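Local coordinates for protein Exo-beta-1,4-mannosidase (Rhizomucor miehei, PDB 4LYP) that hydrolyses beta-1,4-linked mannosides from the chain end as a family 5 glycoside hydrolase, probably releasing mannose, and can also transfer sugar units, at residues P54-G59 / A438-V443; L83-M88 / Y141-V146; M91-L96 / S387-Y392; D317-R322 / N373-L378; K331-E336 / R382-S387. One frame throughout, in Å; residues are numbered along the deposited sequence.

Contact 1. Residues P54-G59 / A438-V443; sequences PYLIRG and ANLLKV. With GAI (guanidine), chain D.
Leu56 and Leu440 make the apolar centre of this contact between strand 53-61 and helix 429-448. CB of Leu56 lies 3.9 Å from CG of Leu440. CD1 of Leu56 reaches past it along the helix, to 3.9 Å from CG1 of Val443. The CD2 branch of Leu440 turns to the strand backbone, 3.3 Å from the carbonyl O of Ile57. Leu440 carries CG anti to its backbone N (chi1 -159°), and this sends both methyls toward the strand.

Arg58 adds a mixed contact. Its CG passes CD2 of Leu440, the two side chains running in opposite directions. The chain then bends at chi3, and Leu441 lies over one face of the guanidinium, CD1 being 3.8 Å from NH2 of Arg58. The polar end is held elsewhere, since NH1 bonds to the carbonyl of Gly92.

The guanidine ligand touches the strand side. Leu56 CD2 is 3.3 Å from N3 of the guanidine, and Pro54 CB is 3.6 Å from its N1. No hydrogen bond joins the two segments. Segments 57-59 and 438-443 run nearly antiparallel, 164° between their directions. This is the C-terminal helix packed outside the first strand of a TIM barrel.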
# COMPACT_ATOMS: atom_id res chain seq x y z
N PRO A 54 8.16 -11.62 18.72
CA PRO A 54 7.59 -10.34 18.19
C PRO A 54 8.04 -10.13 16.76
O PRO A 54 9.14 -10.48 16.37
CB PRO A 54 8.18 -9.30 19.16
CG PRO A 54 8.32 -10.06 20.48
CD PRO A 54 8.84 -11.45 20.01
N TYR A 55 7.15 -9.42 16.01
CA TYR A 55 7.44 -9.12 14.61
C TYR A 55 7.09 -7.66 14.36
O TYR A 55 5.93 -7.25 14.50
CB TYR A 55 6.63 -10.08 13.72
CG TYR A 55 6.88 -9.95 12.24
CD1 TYR A 55 8.10 -10.45 11.72
CD2 TYR A 55 5.98 -9.44 11.34
CE1 TYR A 55 8.38 -10.38 10.35
CE2 TYR A 55 6.20 -9.39 10.00
CZ TYR A 55 7.40 -9.83 9.51
OH TYR A 55 7.64 -9.74 8.15
N LEU A 56 8.09 -6.83 14.05
CA LEU A 56 7.90 -5.43 13.71
C LEU A 56 8.07 -5.24 12.22
O LEU A 56 8.82 -5.92 11.53
CB LEU A 56 8.85 -4.54 14.50
CG LEU A 56 8.54 -4.43 16.02
CD1 LEU A 56 9.62 -3.63 16.71
CD2 LEU A 56 7.26 -3.67 16.28
N ILE A 57 7.33 -4.26 11.72
CA ILE A 57 7.20 -4.02 10.26
C ILE A 57 8.22 -3.00 9.75
O ILE A 57 8.05 -1.78 9.93
CB ILE A 57 5.74 -3.57 9.92
CG1 ILE A 57 4.70 -4.58 10.47
CG2 ILE A 57 5.62 -3.35 8.41
CD1 ILE A 57 4.88 -6.05 10.01
N ARG A 58 9.27 -3.55 9.15
CA ARG A 58 10.31 -2.75 8.50
C ARG A 58 9.92 -2.64 7.04
O ARG A 58 10.42 -3.40 6.18
CB ARG A 58 11.67 -3.46 8.67
CG ARG A 58 12.17 -3.45 10.11
CD ARG A 58 13.44 -4.31 10.24
NE ARG A 58 13.15 -5.74 10.28
CZ ARG A 58 13.89 -6.70 9.68
NH1 ARG A 58 14.82 -6.41 8.78
NH2 ARG A 58 13.66 -7.97 10.01
N GLY A 59 8.92 -1.80 6.74
CA GLY A 59 8.19 -1.99 5.52
C GLY A 59 8.44 -0.96 4.45
O GLY A 59 8.94 0.16 4.65
N ALA A 438 17.23 -0.94 10.87
CA ALA A 438 18.16 -1.50 11.88
C ALA A 438 17.66 -1.17 13.29
O ALA A 438 17.68 -2.07 14.18
CB ALA A 438 19.55 -0.98 11.62
N ASN A 439 17.21 0.06 13.53
CA ASN A 439 16.74 0.43 14.83
C ASN A 439 15.48 -0.35 15.24
O ASN A 439 15.34 -0.79 16.40
CB ASN A 439 16.43 1.92 14.88
CG ASN A 439 17.65 2.79 14.82
OD1 ASN A 439 18.79 2.33 15.09
ND2 ASN A 439 17.45 4.06 14.38
N LEU A 440 14.57 -0.58 14.30
CA LEU A 440 13.32 -1.29 14.61
C LEU A 440 13.62 -2.76 14.83
O LEU A 440 13.03 -3.38 15.74
CB LEU A 440 12.36 -1.12 13.46
CG LEU A 440 10.90 -1.35 13.82
CD1 LEU A 440 10.38 -0.25 14.79
CD2 LEU A 440 10.02 -1.28 12.56
N LEU A 441 14.56 -3.34 14.07
CA LEU A 441 14.94 -4.73 14.36
C LEU A 441 15.60 -4.87 15.74
O LEU A 441 15.31 -5.87 16.45
CB LEU A 441 15.87 -5.27 13.26
CG LEU A 441 16.33 -6.71 13.43
CD1 LEU A 441 15.14 -7.64 13.54
CD2 LEU A 441 17.24 -7.05 12.23
N LYS A 442 16.43 -3.91 16.14
CA LYS A 442 16.98 -3.95 17.46
C LYS A 442 15.88 -3.95 18.54
O LYS A 442 15.93 -4.69 19.51
CB LYS A 442 17.95 -2.79 17.66
CG LYS A 442 18.62 -2.77 19.03
CD LYS A 442 19.58 -1.60 19.16
CE LYS A 442 20.37 -1.60 20.47
NZ LYS A 442 21.81 -2.02 20.26
N VAL A 443 14.86 -3.14 18.35
CA VAL A 443 13.72 -3.10 19.25
C VAL A 443 13.05 -4.45 19.27
O VAL A 443 12.69 -5.00 20.33
CB VAL A 443 12.73 -1.95 18.96
CG1 VAL A 443 11.48 -2.10 19.78
CG2 VAL A 443 13.39 -0.60 19.20
C GAI D . 5.58 -6.00 19.25
N1 GAI D . 5.81 -6.91 20.35
N2 GAI D . 4.66 -4.94 18.96
N3 GAI D . 6.29 -6.19 18.19

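Contact 2. Residues L83-M88 / Y141-V146; sequences LEIKQM and YNMTAV
The Tyr141 ring lies against the backbone of helix 78-90. Over one face sits CA of Lys86, 4.2 Å from the ring centroid and 23° off the ring normal, a CH-pi contact. CG2 of Ile85 approaches obliquely, 3.6 Å from CD2 of Tyr141. The phenol oxygen rests on the first part of the lysine chain, with OH of Tyr141 3.5 Å from CB of Lys86. The lysine then runs on, and its NZ forms a salt bridge with Glu90, one turn further along the same helix.

Deeper in, Met143 reaches the helix with the end of its chain. It is extended beyond CG (chi2 177°, chi3 -179°), which carries the methyl in against Ile85 and Met88. CE of Met143 lies 3.5 Å from the carbonyl O of Ile85 and 3.9 Å from CG2 of Ile85. CB of Met88 is 4.0 Å from the same CE. Leu96 of the neighbouring strand closes on Ile85, Met88 and Met143.

Tyr141 follows the end of helix 125-140. Asn142, with positive phi, is the C-prime residue of the Schellman motif there. The contact thus joins helix 78-90 to the turn between helix 125-140 and strand 144-148, as between successive beta-alpha units of a TIM barrel.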
# COMPACT_ATOMS: atom_id res chain seq x y z
N LEU A 83 16.25 -7.22 -8.72
CA LEU A 83 17.25 -6.31 -8.20
C LEU A 83 16.67 -5.35 -7.16
O LEU A 83 17.28 -5.08 -6.14
CB LEU A 83 17.88 -5.54 -9.36
CG LEU A 83 18.90 -4.46 -8.97
CD1 LEU A 83 20.06 -4.94 -8.13
CD2 LEU A 83 19.34 -3.68 -10.21
N GLU A 84 15.46 -4.86 -7.41
CA GLU A 84 14.85 -3.90 -6.49
C GLU A 84 14.47 -4.60 -5.19
O GLU A 84 14.62 -3.99 -4.10
CB GLU A 84 13.63 -3.30 -7.16
CG GLU A 84 14.07 -2.31 -8.28
CD GLU A 84 12.95 -1.65 -9.04
OE1 GLU A 84 11.74 -1.95 -8.83
OE2 GLU A 84 13.29 -0.75 -9.84
N ILE A 85 14.00 -5.85 -5.24
CA ILE A 85 13.79 -6.62 -3.99
C ILE A 85 15.08 -6.81 -3.22
O ILE A 85 15.13 -6.62 -2.01
CB ILE A 85 13.11 -8.02 -4.27
CG1 ILE A 85 11.79 -7.90 -5.00
CG2 ILE A 85 12.94 -8.74 -2.95
CD1 ILE A 85 10.77 -7.08 -4.29
N LYS A 86 16.15 -7.18 -3.95
CA LYS A 86 17.48 -7.31 -3.30
C LYS A 86 17.90 -5.98 -2.69
O LYS A 86 18.37 -5.93 -1.50
CB LYS A 86 18.46 -7.76 -4.37
CG LYS A 86 19.90 -7.95 -3.79
CD LYS A 86 20.80 -8.54 -4.93
CE LYS A 86 22.20 -8.76 -4.38
NZ LYS A 86 23.01 -7.55 -4.23
N GLN A 87 17.70 -4.84 -3.35
CA GLN A 87 18.04 -3.56 -2.78
C GLN A 87 17.26 -3.29 -1.51
O GLN A 87 17.78 -2.78 -0.49
CB GLN A 87 17.76 -2.38 -3.77
CG GLN A 87 18.67 -2.38 -4.96
CD GLN A 87 18.19 -1.44 -6.05
OE1 GLN A 87 17.02 -0.97 -6.08
NE2 GLN A 87 19.05 -1.18 -7.02
N MET A 88 15.96 -3.63 -1.52
CA MET A 88 15.14 -3.41 -0.34
C MET A 88 15.59 -4.34 0.78
O MET A 88 15.66 -3.89 1.95
CB MET A 88 13.64 -3.57 -0.71
CG MET A 88 13.15 -2.37 -1.47
SD MET A 88 11.35 -2.38 -1.71
CE MET A 88 11.15 -3.71 -2.93
N TYR A 141 13.97 -13.55 0.05
CA TYR A 141 14.56 -12.51 0.88
C TYR A 141 13.91 -12.40 2.27
O TYR A 141 14.08 -11.38 2.98
CB TYR A 141 14.56 -11.13 0.16
CG TYR A 141 15.57 -11.15 -0.97
CD1 TYR A 141 16.96 -10.94 -0.64
CD2 TYR A 141 15.21 -11.43 -2.29
CE1 TYR A 141 17.89 -10.94 -1.65
CE2 TYR A 141 16.14 -11.47 -3.28
CZ TYR A 141 17.49 -11.23 -2.99
OH TYR A 141 18.41 -11.21 -4.02
N ASN A 142 13.09 -13.38 2.65
CA ASN A 142 12.47 -13.47 3.95
C ASN A 142 11.58 -12.28 4.23
O ASN A 142 11.50 -11.85 5.36
CB ASN A 142 13.55 -13.67 5.05
CG ASN A 142 14.16 -15.12 4.95
OD1 ASN A 142 13.42 -16.08 4.75
ND2 ASN A 142 15.46 -15.25 5.14
N MET A 143 10.89 -11.78 3.24
CA MET A 143 9.93 -10.73 3.40
C MET A 143 8.51 -11.29 3.50
O MET A 143 8.24 -12.34 2.91
CB MET A 143 10.00 -9.74 2.23
CG MET A 143 11.35 -9.03 2.12
SD MET A 143 11.32 -7.98 0.65
CE MET A 143 12.97 -7.28 0.69
N THR A 144 7.62 -10.51 4.10
CA THR A 144 6.19 -10.88 4.04
C THR A 144 5.43 -9.80 3.26
O THR A 144 5.91 -8.66 3.10
CB THR A 144 5.57 -11.01 5.44
OG1 THR A 144 5.74 -9.77 6.17
CG2 THR A 144 6.17 -12.18 6.18
N ALA A 145 4.27 -10.19 2.74
CA ALA A 145 3.47 -9.36 1.87
C ALA A 145 2.15 -8.98 2.53
O ALA A 145 1.43 -9.83 3.07
CB ALA A 145 3.16 -10.08 0.57
N VAL A 146 1.78 -7.72 2.38
CA VAL A 146 0.40 -7.26 2.61
C VAL A 146 -0.25 -7.20 1.23
O VAL A 146 0.22 -6.44 0.35
CB VAL A 146 0.35 -5.88 3.33
CG1 VAL A 146 -1.05 -5.36 3.39
CG2 VAL A 146 0.98 -6.02 4.72

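Contact 3. Residues M91-L96 / S387-Y392; sequences MGINNL and SNFWAY
Asn388 crosses to Asn95 with its amide. From CB, CG stands anti to the carbonyl carbon (chi1 -56°), and the amide beyond it is aimed at strand 95-99. ND2 donates to OD1 of Asn95 at 3.0 Å, nearly straight at 171°. The bond lies in the carbonyl plane of Asn95, although the two amides are turned 66° apart. ND2 also bonds to the carbonyl of Ala60. OD1 of Asn388 accepts from a water at 2.8 Å, and this water donates to OD1 of Asn95 as well. The amide of Asn95 is fixed at its other end, where ND2 bonds to OG1 of Thr144.

Nearer the outer helices the contact is apolar. CD1 of Ile93 meets the edge of the Phe389 ring, 4.0 Å from its CE2. Met91 comes toward Tyr392 from the opposite direction, and its CE lies 3.7 Å from CE1 of Tyr392. The sulfur SD is 5.2 Å from the centroid of the Tyr392 ring, an oblique Met-aromatic contact. The hydroxyl of Tyr392 bonds to Gln87.

The polar cluster bridges strands 95-99 and 386-394 across strand 53-61, which lies between them in the sheet. Inward asparagines with a shared water, and apolar residues toward the helices, fit the two sides of a TIM-barrel wall.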
# COMPACT_ATOMS: atom_id res chain seq x y z
N MET A 91 18.51 -2.76 2.41
CA MET A 91 18.16 -1.67 3.28
C MET A 91 17.34 -2.09 4.50
O MET A 91 16.85 -1.22 5.24
CB MET A 91 17.55 -0.48 2.57
CG MET A 91 16.20 -0.59 2.07
SD MET A 91 15.66 0.98 1.18
CE MET A 91 16.41 0.46 -0.20
N GLY A 92 17.24 -3.39 4.74
CA GLY A 92 16.65 -3.86 5.98
C GLY A 92 15.15 -4.09 5.92
O GLY A 92 14.52 -4.24 6.98
N ILE A 93 14.52 -4.05 4.73
CA ILE A 93 13.05 -4.19 4.64
C ILE A 93 12.68 -5.65 4.83
O ILE A 93 13.24 -6.56 4.18
CB ILE A 93 12.56 -3.56 3.30
CG1 ILE A 93 12.71 -2.01 3.36
CG2 ILE A 93 11.22 -4.10 2.85
CD1 ILE A 93 12.82 -1.35 1.98
N ASN A 94 11.63 -5.87 5.63
CA ASN A 94 11.10 -7.22 5.85
C ASN A 94 9.65 -7.38 5.36
O ASN A 94 9.09 -8.48 5.50
CB ASN A 94 11.21 -7.71 7.28
CG ASN A 94 10.21 -7.05 8.21
OD1 ASN A 94 9.59 -6.02 7.84
ND2 ASN A 94 10.10 -7.54 9.42
N ASN A 95 9.03 -6.34 4.80
CA ASN A 95 7.61 -6.37 4.53
C ASN A 95 7.30 -5.43 3.38
O ASN A 95 7.73 -4.27 3.38
CB ASN A 95 6.82 -5.89 5.80
CG ASN A 95 5.31 -5.93 5.63
OD1 ASN A 95 4.68 -4.89 5.37
ND2 ASN A 95 4.72 -7.11 5.75
N LEU A 96 6.63 -5.99 2.33
CA LEU A 96 6.17 -5.15 1.21
C LEU A 96 4.65 -5.17 1.16
O LEU A 96 4.01 -6.22 1.20
CB LEU A 96 6.68 -5.66 -0.15
CG LEU A 96 8.22 -5.77 -0.24
CD1 LEU A 96 8.57 -6.25 -1.64
CD2 LEU A 96 8.92 -4.42 0.03
N SER A 387 5.98 0.55 9.90
CA SER A 387 5.55 1.45 8.85
C SER A 387 5.96 0.91 7.48
O SER A 387 6.87 0.06 7.36
CB SER A 387 6.15 2.86 9.04
OG SER A 387 7.58 2.80 9.06
N ASN A 388 5.31 1.47 6.45
CA ASN A 388 5.68 1.18 5.06
C ASN A 388 5.75 2.52 4.36
O ASN A 388 4.70 3.15 4.07
CB ASN A 388 4.68 0.29 4.31
CG ASN A 388 4.42 -1.02 4.99
OD1 ASN A 388 3.80 -1.08 6.05
ND2 ASN A 388 4.89 -2.12 4.37
N PHE A 389 6.96 3.06 4.08
CA PHE A 389 7.04 4.32 3.34
C PHE A 389 6.46 4.12 1.93
O PHE A 389 6.49 3.02 1.36
CB PHE A 389 8.47 4.85 3.29
CG PHE A 389 9.42 3.99 2.50
CD1 PHE A 389 9.62 4.23 1.13
CD2 PHE A 389 10.15 2.96 3.07
CE1 PHE A 389 10.46 3.43 0.35
CE2 PHE A 389 10.99 2.16 2.33
CZ PHE A 389 11.17 2.42 0.98
N TRP A 390 5.87 5.22 1.42
CA TRP A 390 5.28 5.22 0.07
C TRP A 390 6.13 6.16 -0.79
O TRP A 390 6.11 7.35 -0.57
CB TRP A 390 3.85 5.72 0.13
CG TRP A 390 3.26 5.77 -1.25
CD1 TRP A 390 3.53 6.69 -2.28
CD2 TRP A 390 2.38 4.78 -1.82
NE1 TRP A 390 2.87 6.32 -3.42
CE2 TRP A 390 2.18 5.13 -3.20
CE3 TRP A 390 1.75 3.61 -1.32
CZ2 TRP A 390 1.32 4.40 -4.05
CZ3 TRP A 390 0.94 2.86 -2.18
CH2 TRP A 390 0.73 3.26 -3.53
N ALA A 391 6.93 5.58 -1.73
CA ALA A 391 6.99 4.17 -2.10
C ALA A 391 8.39 3.98 -2.73
O ALA A 391 9.03 4.93 -3.13
CB ALA A 391 5.91 3.75 -3.08
N TYR A 392 8.81 2.73 -2.84
CA TYR A 392 10.14 2.47 -3.38
C TYR A 392 10.12 2.54 -4.90
O TYR A 392 9.38 1.83 -5.55
CB TYR A 392 10.68 1.12 -2.92
CG TYR A 392 12.16 0.96 -3.25
CD1 TYR A 392 13.09 1.90 -2.78
CD2 TYR A 392 12.62 -0.08 -4.04
CE1 TYR A 392 14.42 1.76 -3.07
CE2 TYR A 392 13.99 -0.23 -4.31
CZ TYR A 392 14.87 0.73 -3.82
OH TYR A 392 16.22 0.65 -4.11
O HOH W 1 2.38 -3.41 6.49

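Contact 4. Residues D317-R322 / N373-L378; sequences DFLESR and NQIVSL
Two outer helices of the TIM barrel, helices 308-329 and 362-380, meet here side by side. Their segments run nearly parallel, 24° apart, with axes 10.8 Å from each other. Leu319 is the side chain that meets all three partners on the other helix, Gln374, Ile375 and Leu378. Its CD1 lies 3.3 Å from OE1 of Gln374 and 4.0 Å from CG1 of Ile375, which it crosses at about a right angle. CB of Leu319 is 4.2 Å from CD1 of Leu378.

Gln374 slides past Leu319 in the opposite direction. With CG anti to its backbone N (chi1 -173°) and the rest of the chain extended, it carries its amide across to the first helix. NE2 of Gln374 comes 3.7 Å from CB of Leu319. It bonds to the carbonyl of His316 just before the segment. The glutamine thus lays its carbons on the leucine and ties its polar end to the neighbouring helix. No hydrogen bond joins the two segments themselves.

Within the first helix, OG of Ser321 donates to the carbonyl O of Asp317 at 2.9 Å. That oxygen also takes the backbone N of Ser321, from the other face of its plane. Ser321 OG in turn accepts from NH1 of Arg322.

Inward, Leu319 and Ile375 both touch Met335 of strand 333-338, and Phe384 lies against Leu319 and Leu378. Adjacent parallel helices laid over the strand between them are the pattern of the outer layer of a beta/alpha barrel.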
# COMPACT_ATOMS: atom_id res chain seq x y z
N ASP A 317 1.74 14.46 15.94
CA ASP A 317 0.44 14.35 16.59
C ASP A 317 -0.39 13.23 15.95
O ASP A 317 -1.20 12.64 16.66
CB ASP A 317 -0.31 15.71 16.52
CG ASP A 317 0.38 16.84 17.32
OD1 ASP A 317 1.32 16.55 18.04
OD2 ASP A 317 -0.05 17.97 17.10
N PHE A 318 -0.23 12.97 14.66
CA PHE A 318 -0.95 11.91 13.95
C PHE A 318 -0.53 10.55 14.51
O PHE A 318 -1.35 9.71 14.82
CB PHE A 318 -0.59 12.04 12.48
CG PHE A 318 -1.37 11.12 11.58
CD1 PHE A 318 -2.61 11.50 11.10
CD2 PHE A 318 -0.84 9.91 11.18
CE1 PHE A 318 -3.34 10.68 10.22
CE2 PHE A 318 -1.56 9.11 10.31
CZ PHE A 318 -2.80 9.47 9.84
N LEU A 319 0.78 10.33 14.70
CA LEU A 319 1.23 9.06 15.25
C LEU A 319 0.71 8.87 16.67
O LEU A 319 0.25 7.77 17.02
CB LEU A 319 2.79 8.99 15.23
CG LEU A 319 3.36 8.82 13.85
CD1 LEU A 319 4.90 8.98 13.94
CD2 LEU A 319 3.08 7.45 13.29
N GLU A 320 0.78 9.93 17.51
CA GLU A 320 0.32 9.85 18.89
C GLU A 320 -1.16 9.48 18.94
O GLU A 320 -1.61 8.60 19.69
CB GLU A 320 0.52 11.25 19.51
CG GLU A 320 -0.69 11.92 20.15
CD GLU A 320 -0.81 13.47 19.92
OE1 GLU A 320 0.10 14.29 20.44
OE2 GLU A 320 -1.90 13.83 19.24
N SER A 321 -1.98 10.24 18.20
CA SER A 321 -3.44 10.09 18.28
C SER A 321 -3.86 8.74 17.72
O SER A 321 -4.70 8.02 18.30
CB SER A 321 -4.15 11.25 17.66
OG SER A 321 -3.80 11.37 16.28
N ARG A 322 -3.28 8.31 16.58
CA ARG A 322 -3.69 7.06 15.96
C ARG A 322 -3.23 5.86 16.82
O ARG A 322 -3.94 4.85 16.92
CB ARG A 322 -3.20 6.94 14.50
CG ARG A 322 -4.16 7.62 13.51
CD ARG A 322 -4.47 9.08 13.84
NE ARG A 322 -5.28 9.70 12.81
CZ ARG A 322 -5.74 10.94 12.88
NH1 ARG A 322 -5.43 11.66 13.94
NH2 ARG A 322 -6.49 11.43 11.88
N ASN A 373 12.09 7.98 14.03
CA ASN A 373 12.54 7.97 15.39
C ASN A 373 11.36 7.91 16.39
O ASN A 373 11.45 7.23 17.42
CB ASN A 373 13.37 9.19 15.68
CG ASN A 373 14.76 9.12 15.04
OD1 ASN A 373 15.23 8.00 14.69
ND2 ASN A 373 15.39 10.24 14.93
N GLN A 374 10.25 8.54 16.05
CA GLN A 374 9.07 8.46 16.90
C GLN A 374 8.52 7.04 16.89
O GLN A 374 8.07 6.52 17.94
CB GLN A 374 8.03 9.51 16.46
CG GLN A 374 6.87 9.54 17.43
CD GLN A 374 5.87 10.61 17.03
OE1 GLN A 374 6.06 11.32 16.03
NE2 GLN A 374 4.78 10.76 17.79
N ILE A 375 8.43 6.42 15.70
CA ILE A 375 7.94 5.07 15.61
C ILE A 375 8.81 4.11 16.43
O ILE A 375 8.30 3.23 17.13
CB ILE A 375 7.80 4.60 14.17
CG1 ILE A 375 6.69 5.38 13.46
CG2 ILE A 375 7.49 3.09 14.12
CD1 ILE A 375 6.74 5.26 11.95
N VAL A 376 10.13 4.28 16.37
CA VAL A 376 11.00 3.39 17.15
C VAL A 376 10.66 3.56 18.64
O VAL A 376 10.61 2.53 19.36
CB VAL A 376 12.53 3.74 16.86
CG1 VAL A 376 13.43 3.06 17.86
CG2 VAL A 376 12.84 3.26 15.42
N SER A 377 10.48 4.78 19.11
CA SER A 377 10.19 5.01 20.51
C SER A 377 8.82 4.42 20.87
O SER A 377 8.64 3.68 21.89
CB SER A 377 10.24 6.53 20.78
OG SER A 377 9.98 6.72 22.15
N LEU A 378 7.77 4.62 20.03
CA LEU A 378 6.45 4.03 20.28
C LEU A 378 6.49 2.48 20.24
O LEU A 378 5.83 1.80 21.04
CB LEU A 378 5.39 4.51 19.31
CG LEU A 378 5.06 6.03 19.45
CD1 LEU A 378 4.35 6.50 18.20
CD2 LEU A 378 4.13 6.17 20.66

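Contact 5. Residues K331-E336 / R382-S387; sequences KPIVME and RSFSGS. With GAI (guanidine), chain D.
The Phe384 ring takes CG2 of Ile333 over one face, 3.7 Å from the centroid and 19° off the normal, a CH-pi contact. CB of Met335 lies 3.9 Å from CE1 of the same ring. Two backbone bonds tie the segments: Ser385 N donates to the carbonyl O of Ile333 at 2.9 Å, and Met335 N to that of Gly386 at 3.1 Å. A water accepts from Ile333 N and is hydrogen-bonded to OG of Ser385. Buried Gly386 N has no partner in the model.

Beyond this lies the guanidine. NE of Arg382 is 2.9 Å from its N1, which sits at the edge of the arginine group and in its plane. Asp44 holds the arginine from elsewhere through a salt bridge to NH1.

Strand 333-338 thus lies beside the start of strand 386-394, with strand 288-292 pairing on its other edge. Helices 308-329 and 362-380 pack outside, where Ala326 touches Ile333 and Phe372 touches Ser387.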
# COMPACT_ATOMS: atom_id res chain seq x y z
N LYS A 331 -5.54 -3.49 19.36
CA LYS A 331 -5.03 -4.12 18.14
C LYS A 331 -3.76 -3.37 17.74
O LYS A 331 -3.61 -2.18 17.99
CB LYS A 331 -6.07 -4.04 17.02
CG LYS A 331 -7.30 -4.91 17.30
CD LYS A 331 -8.32 -4.87 16.21
CE LYS A 331 -9.42 -5.87 16.50
NZ LYS A 331 -10.55 -5.84 15.59
N PRO A 332 -2.87 -4.04 17.00
CA PRO A 332 -1.66 -3.32 16.49
C PRO A 332 -1.99 -2.26 15.50
O PRO A 332 -3.06 -2.27 14.87
CB PRO A 332 -0.85 -4.46 15.84
CG PRO A 332 -1.34 -5.71 16.46
CD PRO A 332 -2.81 -5.48 16.70
N ILE A 333 -1.01 -1.39 15.24
CA ILE A 333 -1.16 -0.36 14.18
C ILE A 333 0.11 -0.28 13.39
O ILE A 333 1.24 -0.39 13.91
CB ILE A 333 -1.53 1.02 14.78
CG1 ILE A 333 -1.79 2.00 13.65
CG2 ILE A 333 -0.52 1.51 15.82
CD1 ILE A 333 -2.53 3.25 14.10
N VAL A 334 -0.06 -0.14 12.07
CA VAL A 334 1.05 0.08 11.13
C VAL A 334 0.72 1.37 10.34
O VAL A 334 -0.37 1.53 9.82
CB VAL A 334 1.15 -1.10 10.16
CG1 VAL A 334 2.28 -0.86 9.13
CG2 VAL A 334 1.38 -2.43 10.87
N MET A 335 1.73 2.28 10.23
CA MET A 335 1.57 3.43 9.31
C MET A 335 2.03 2.94 7.93
O MET A 335 3.23 3.03 7.55
CB MET A 335 2.37 4.65 9.75
CG MET A 335 2.18 5.78 8.76
SD MET A 335 2.67 7.43 9.39
CE MET A 335 4.39 7.21 9.63
N GLU A 336 1.08 2.35 7.21
CA GLU A 336 1.40 1.56 6.02
C GLU A 336 1.56 2.46 4.77
O GLU A 336 1.86 1.92 3.71
CB GLU A 336 0.38 0.45 5.76
CG GLU A 336 -0.92 0.98 5.26
CD GLU A 336 -1.93 -0.08 4.88
OE1 GLU A 336 -1.61 -1.29 5.02
OE2 GLU A 336 -3.04 0.31 4.44
N ARG A 382 5.57 -0.97 22.75
CA ARG A 382 4.53 -1.84 22.18
C ARG A 382 3.21 -1.05 21.90
O ARG A 382 2.12 -1.60 22.00
CB ARG A 382 4.32 -3.18 22.91
CG ARG A 382 5.60 -4.03 22.96
CD ARG A 382 5.35 -5.33 23.69
NE ARG A 382 4.50 -6.25 22.84
CZ ARG A 382 3.45 -6.96 23.27
NH1 ARG A 382 2.93 -6.80 24.52
NH2 ARG A 382 2.86 -7.82 22.42
N SER A 383 3.37 0.16 21.35
CA SER A 383 2.23 1.00 20.98
C SER A 383 2.16 1.23 19.46
O SER A 383 1.30 1.95 19.02
CB SER A 383 2.32 2.36 21.69
OG SER A 383 2.28 2.09 23.08
N PHE A 384 3.10 0.70 18.70
CA PHE A 384 3.15 0.88 17.24
C PHE A 384 3.95 -0.27 16.72
O PHE A 384 4.90 -0.70 17.35
CB PHE A 384 3.83 2.23 16.85
CG PHE A 384 3.07 3.02 15.80
CD1 PHE A 384 3.32 2.75 14.46
CD2 PHE A 384 2.09 3.92 16.14
CE1 PHE A 384 2.65 3.43 13.49
CE2 PHE A 384 1.37 4.60 15.18
CZ PHE A 384 1.65 4.33 13.84
N SER A 385 3.59 -0.75 15.54
CA SER A 385 4.24 -1.95 15.03
C SER A 385 5.19 -1.72 13.85
O SER A 385 5.90 -2.63 13.51
CB SER A 385 3.24 -3.04 14.68
OG SER A 385 2.72 -3.66 15.83
N GLY A 386 5.22 -0.53 13.29
CA GLY A 386 6.15 -0.18 12.20
C GLY A 386 5.40 0.58 11.12
O GLY A 386 4.41 1.26 11.36
N SER A 387 5.98 0.55 9.90
CA SER A 387 5.55 1.45 8.85
C SER A 387 5.96 0.91 7.48
O SER A 387 6.87 0.06 7.36
CB SER A 387 6.15 2.86 9.04
OG SER A 387 7.58 2.80 9.06
C GAI D . 5.58 -6.00 19.25
N1 GAI D . 5.81 -6.91 20.35
N2 GAI D . 4.66 -4.94 18.96
N3 GAI D . 6.29 -6.19 18.19
O HOH W 2 1.12 -1.67 17.16

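Overall arrangement
All five contacts belong to one TIM barrel. Contacts 1, 2, 3 and 5 reach its wall, and contact 4 lies in the helical layer outside. Along the chain, contact 1 closes the longest loop, joining the first barrel strand to the last helix, with the other four nested inside. Contacts 2 and 3 interlock, their centres about 8 Å apart, on neighbouring strands 144-148 and 95-99. Contacts 4 and 5 also alternate in sequence, about 9 Å apart. Contacts 3 and 5 share Ser387 on strand 386-394. Contacts 2 and 4 are the most distant, with centres about 25 Å apart. Contacts 1 and 5 both touch one guanidine. Contact 1 brings the two ends of the barrel sequence together.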